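Local coordinates for YARHG domain-containing protein (Legionella pneumophila subsp. pneumophila, PDB 4G2A) that is of unknown function but may bind a nutrient, and pairs a YARHG domain with a DUF4424 region, at residues Y239-K243 with V244-W248. Residues are numbered along the deposited sequence; the frame is centred on the assembly and turned at random.
Sequences YVRYK and VIYPW. With SO4 (sulfate ion), chain M.
Tyr246 turns an edge of its ring to the face of Tyr242: the centroids lie 4.9 Å apart with the planes at 65°, a T-shaped pair, and Tyr246 CE2 sits over the centre of the Tyr242 ring. Arg241 CB packs over the face of the Tyr246 ring, on the side of its plane where Tyr242 also lies, in a CH-pi contact 4.1 Å from the Tyr246 centroid. Arg241 CD lies 3.6 Å from Tyr246 OH, and the two side chains run side by side, pointing the same way. The backbone shows how residues five apart come together here. Ile245 N donates to Val240 O (2.9 Å) and Tyr246 N to Arg241 O (2.8 Å, 168° at the hydrogen), an i to i+5 pattern that defines a pi-type turn within helix 236-250, which follows directly on strand 229-235 and leads into the helical C-terminal part. Pro247, lacking an N-H, leaves the helix kinked, and its CD rests 3.3 Å from Tyr242 O. Among apolar groups, Val240 CG1 meets Ile245 CD1 on the side that faces helix 263-275. For the charged groups, Arg241, extended from CG to NE (chi2 -174°), carries its guanidinium to a sulfate, probably from the crystallisation liquor: NH2 binds O4 at 2.7 Å and NH1 binds O2. Gln276 and Tyr277 also accept bonds from this guanidinium, which helps fix its rotation, while Lys243 NZ forms a salt bridge with Asp192.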
ATOM      1  N   TYR A 239      -0.928   7.851 -12.227  1.00 36.28           N
ATOM      2  CA  TYR A 239      -1.551   9.167 -12.217  1.00 35.82           C
ATOM      3  C   TYR A 239      -1.819   9.629 -13.652  1.00 37.74           C
ATOM      4  O   TYR A 239      -2.944  10.003 -13.976  1.00 37.68           O
ATOM      5  CB  TYR A 239      -0.713  10.211 -11.455  1.00 37.57           C
ATOM      6  CG  TYR A 239      -1.212  11.615 -11.696  1.00 39.92           C
ATOM      7  CD1 TYR A 239      -2.321  12.108 -11.014  1.00 43.68           C
ATOM      8  CD2 TYR A 239      -0.636  12.422 -12.672  1.00 39.46           C
ATOM      9  CE1 TYR A 239      -2.830  13.380 -11.283  1.00 45.03           C
ATOM     10  CE2 TYR A 239      -1.137  13.690 -12.951  1.00 40.65           C
ATOM     11  CZ  TYR A 239      -2.228  14.170 -12.246  1.00 49.29           C
ATOM     12  OH  TYR A 239      -2.714  15.425 -12.515  1.00 54.00           O
ATOM     13  N   VAL A 240      -0.789   9.586 -14.510  1.00 32.59           N
ATOM     14  CA  VAL A 240      -0.875  10.012 -15.912  1.00 29.54           C
ATOM     15  C   VAL A 240      -1.877   9.141 -16.693  1.00 33.94           C
ATOM     16  O   VAL A 240      -2.636   9.676 -17.492  1.00 36.18           O
ATOM     17  CB  VAL A 240       0.534  10.045 -16.569  1.00 31.07           C
ATOM     18  CG1 VAL A 240       0.469  10.421 -18.056  1.00 29.57           C
ATOM     19  CG2 VAL A 240       1.437  11.018 -15.828  1.00 30.66           C
ATOM     20  N   ARG A 241      -1.936   7.837 -16.431  1.00 30.54           N
ATOM     21  CA  ARG A 241      -2.871   6.965 -17.137  1.00 30.16           C
ATOM     22  C   ARG A 241      -4.331   7.203 -16.748  1.00 34.28           C
ATOM     23  O   ARG A 241      -5.160   7.427 -17.619  1.00 35.10           O
ATOM     24  CB  ARG A 241      -2.505   5.494 -16.932  1.00 32.16           C
ATOM     25  CG  ARG A 241      -1.252   5.173 -17.699  1.00 44.92           C
ATOM     26  CD  ARG A 241      -0.876   3.726 -17.688  1.00 53.22           C
ATOM     27  NE  ARG A 241       0.322   3.541 -18.509  1.00 56.17           N
ATOM     28  CZ  ARG A 241       0.878   2.365 -18.761  1.00 66.77           C
ATOM     29  NH1 ARG A 241       0.343   1.253 -18.269  1.00 38.50           N
ATOM     30  NH2 ARG A 241       1.961   2.287 -19.524  1.00 60.07           N
ATOM     31  N   TYR A 242      -4.642   7.202 -15.469  1.00 30.97           N
ATOM     32  CA  TYR A 242      -6.022   7.310 -15.034  1.00 32.08           C
ATOM     33  C   TYR A 242      -6.552   8.732 -14.907  1.00 37.12           C
ATOM     34  O   TYR A 242      -7.765   8.908 -15.011  1.00 38.64           O
ATOM     35  CB  TYR A 242      -6.198   6.563 -13.724  1.00 34.51           C
ATOM     36  CG  TYR A 242      -6.077   5.068 -13.900  1.00 36.56           C
ATOM     37  CD1 TYR A 242      -4.836   4.438 -13.859  1.00 37.49           C
ATOM     38  CD2 TYR A 242      -7.201   4.282 -14.122  1.00 40.13           C
ATOM     39  CE1 TYR A 242      -4.723   3.054 -13.984  1.00 40.51           C
ATOM     40  CE2 TYR A 242      -7.105   2.895 -14.244  1.00 42.92           C
ATOM     41  CZ  TYR A 242      -5.863   2.284 -14.176  1.00 52.74           C
ATOM     42  OH  TYR A 242      -5.783   0.914 -14.310  1.00 57.59           O
ATOM     43  N   LYS A 243      -5.687   9.733 -14.687  1.00 33.00           N
ATOM     44  CA  LYS A 243      -6.141  11.112 -14.526  1.00 33.22           C
ATOM     45  C   LYS A 243      -5.905  11.971 -15.769  1.00 36.00           C
ATOM     46  O   LYS A 243      -6.480  13.059 -15.855  1.00 37.31           O
ATOM     47  CB  LYS A 243      -5.478  11.782 -13.302  1.00 35.48           C
ATOM     48  CG  LYS A 243      -5.691  11.059 -11.965  1.00 39.96           C
ATOM     49  CD  LYS A 243      -7.145  10.934 -11.519  1.00 45.29           C
ATOM     50  CE  LYS A 243      -7.827  12.258 -11.277  1.00 48.89           C
ATOM     51  NZ  LYS A 243      -9.182  12.051 -10.711  1.00 59.30           N
ATOM     52  N   VAL A 244      -5.064  11.522 -16.713  1.00 30.20           N
ATOM     53  CA  VAL A 244      -4.780  12.337 -17.893  1.00 29.00           C
ATOM     54  C   VAL A 244      -5.168  11.592 -19.171  1.00 38.07           C
ATOM     55  O   VAL A 244      -5.973  12.129 -19.918  1.00 40.71           O
ATOM     56  CB  VAL A 244      -3.320  12.890 -17.955  1.00 30.14           C
ATOM     57  CG1 VAL A 244      -3.164  13.896 -19.087  1.00 29.05           C
ATOM     58  CG2 VAL A 244      -2.898  13.549 -16.627  1.00 30.43           C
ATOM     59  N   ILE A 245      -4.633  10.380 -19.431  1.00 36.35           N
ATOM     60  CA  ILE A 245      -4.869   9.652 -20.696  1.00 35.80           C
ATOM     61  C   ILE A 245      -6.283   9.033 -20.782  1.00 41.47           C
ATOM     62  O   ILE A 245      -7.015   9.342 -21.726  1.00 40.88           O
ATOM     63  CB  ILE A 245      -3.779   8.564 -20.991  1.00 38.09           C
ATOM     64  CG1 ILE A 245      -2.288   9.046 -20.854  1.00 38.29           C
ATOM     65  CG2 ILE A 245      -4.024   7.809 -22.294  1.00 37.59           C
ATOM     66  CD1 ILE A 245      -1.886  10.407 -21.330  1.00 48.99           C
ATOM     67  N   TYR A 246      -6.640   8.126 -19.845  1.00 39.37           N
ATOM     68  CA  TYR A 246      -7.913   7.390 -19.876  1.00 40.22           C
ATOM     69  C   TYR A 246      -9.168   8.326 -19.838  1.00 43.01           C
ATOM     70  O   TYR A 246     -10.099   8.034 -20.587  1.00 41.92           O
ATOM     71  CB  TYR A 246      -7.981   6.311 -18.773  1.00 43.65           C
ATOM     72  CG  TYR A 246      -6.916   5.223 -18.837  1.00 47.02           C
ATOM     73  CD1 TYR A 246      -5.968   5.193 -19.865  1.00 47.80           C
ATOM     74  CD2 TYR A 246      -6.839   4.235 -17.858  1.00 49.72           C
ATOM     75  CE1 TYR A 246      -4.959   4.226 -19.897  1.00 48.72           C
ATOM     76  CE2 TYR A 246      -5.844   3.252 -17.890  1.00 50.76           C
ATOM     77  CZ  TYR A 246      -4.909   3.247 -18.915  1.00 56.97           C
ATOM     78  OH  TYR A 246      -3.940   2.266 -18.955  1.00 58.08           O
ATOM     79  N   PRO A 247      -9.236   9.464 -19.085  1.00 40.27           N
ATOM     80  CA  PRO A 247     -10.447  10.307 -19.163  1.00 41.59           C
ATOM     81  C   PRO A 247     -10.751  10.766 -20.596  1.00 46.12           C
ATOM     82  O   PRO A 247     -11.927  10.764 -20.964  1.00 46.90           O
ATOM     83  CB  PRO A 247     -10.117  11.484 -18.254  1.00 43.40           C
ATOM     84  CG  PRO A 247      -9.130  10.938 -17.297  1.00 47.07           C
ATOM     85  CD  PRO A 247      -8.288  10.007 -18.091  1.00 40.90           C
ATOM     86  N   TRP A 248      -9.698  11.090 -21.417  1.00 40.68           N
ATOM     87  CA  TRP A 248      -9.836  11.480 -22.828  1.00 39.74           C
ATOM     88  C   TRP A 248     -10.275  10.313 -23.690  1.00 45.98           C
ATOM     89  O   TRP A 248     -11.071  10.501 -24.619  1.00 46.83           O
ATOM     90  CB  TRP A 248      -8.526  12.058 -23.399  1.00 36.23           C
ATOM     91  CG  TRP A 248      -8.240  13.444 -22.938  1.00 37.03           C
ATOM     92  CD1 TRP A 248      -7.247  13.835 -22.094  1.00 39.58           C
ATOM     93  CD2 TRP A 248      -8.985  14.626 -23.258  1.00 38.33           C
ATOM     94  NE1 TRP A 248      -7.353  15.183 -21.824  1.00 40.59           N
ATOM     95  CE2 TRP A 248      -8.408  15.695 -22.535  1.00 43.04           C
ATOM     96  CE3 TRP A 248     -10.102  14.884 -24.076  1.00 40.59           C
ATOM     97  CZ2 TRP A 248      -8.878  17.009 -22.643  1.00 43.78           C
ATOM     98  CZ3 TRP A 248     -10.572  16.183 -24.168  1.00 43.69           C
ATOM     99  CH2 TRP A 248      -9.968  17.226 -23.452  1.00 44.93           C
TER
HETATM  100  S   SO4 M 412       2.052  -1.342 -20.693  1.00101.16           S
HETATM  101  O1  SO4 M 412       1.746  -1.753 -22.072  1.00101.43           O
HETATM  102  O2  SO4 M 412       0.804  -1.277 -19.912  1.00100.89           O
HETATM  103  O3  SO4 M 412       2.972  -2.316 -20.070  1.00100.90           O
HETATM  104  O4  SO4 M 412       2.693  -0.020 -20.729  1.00101.29           O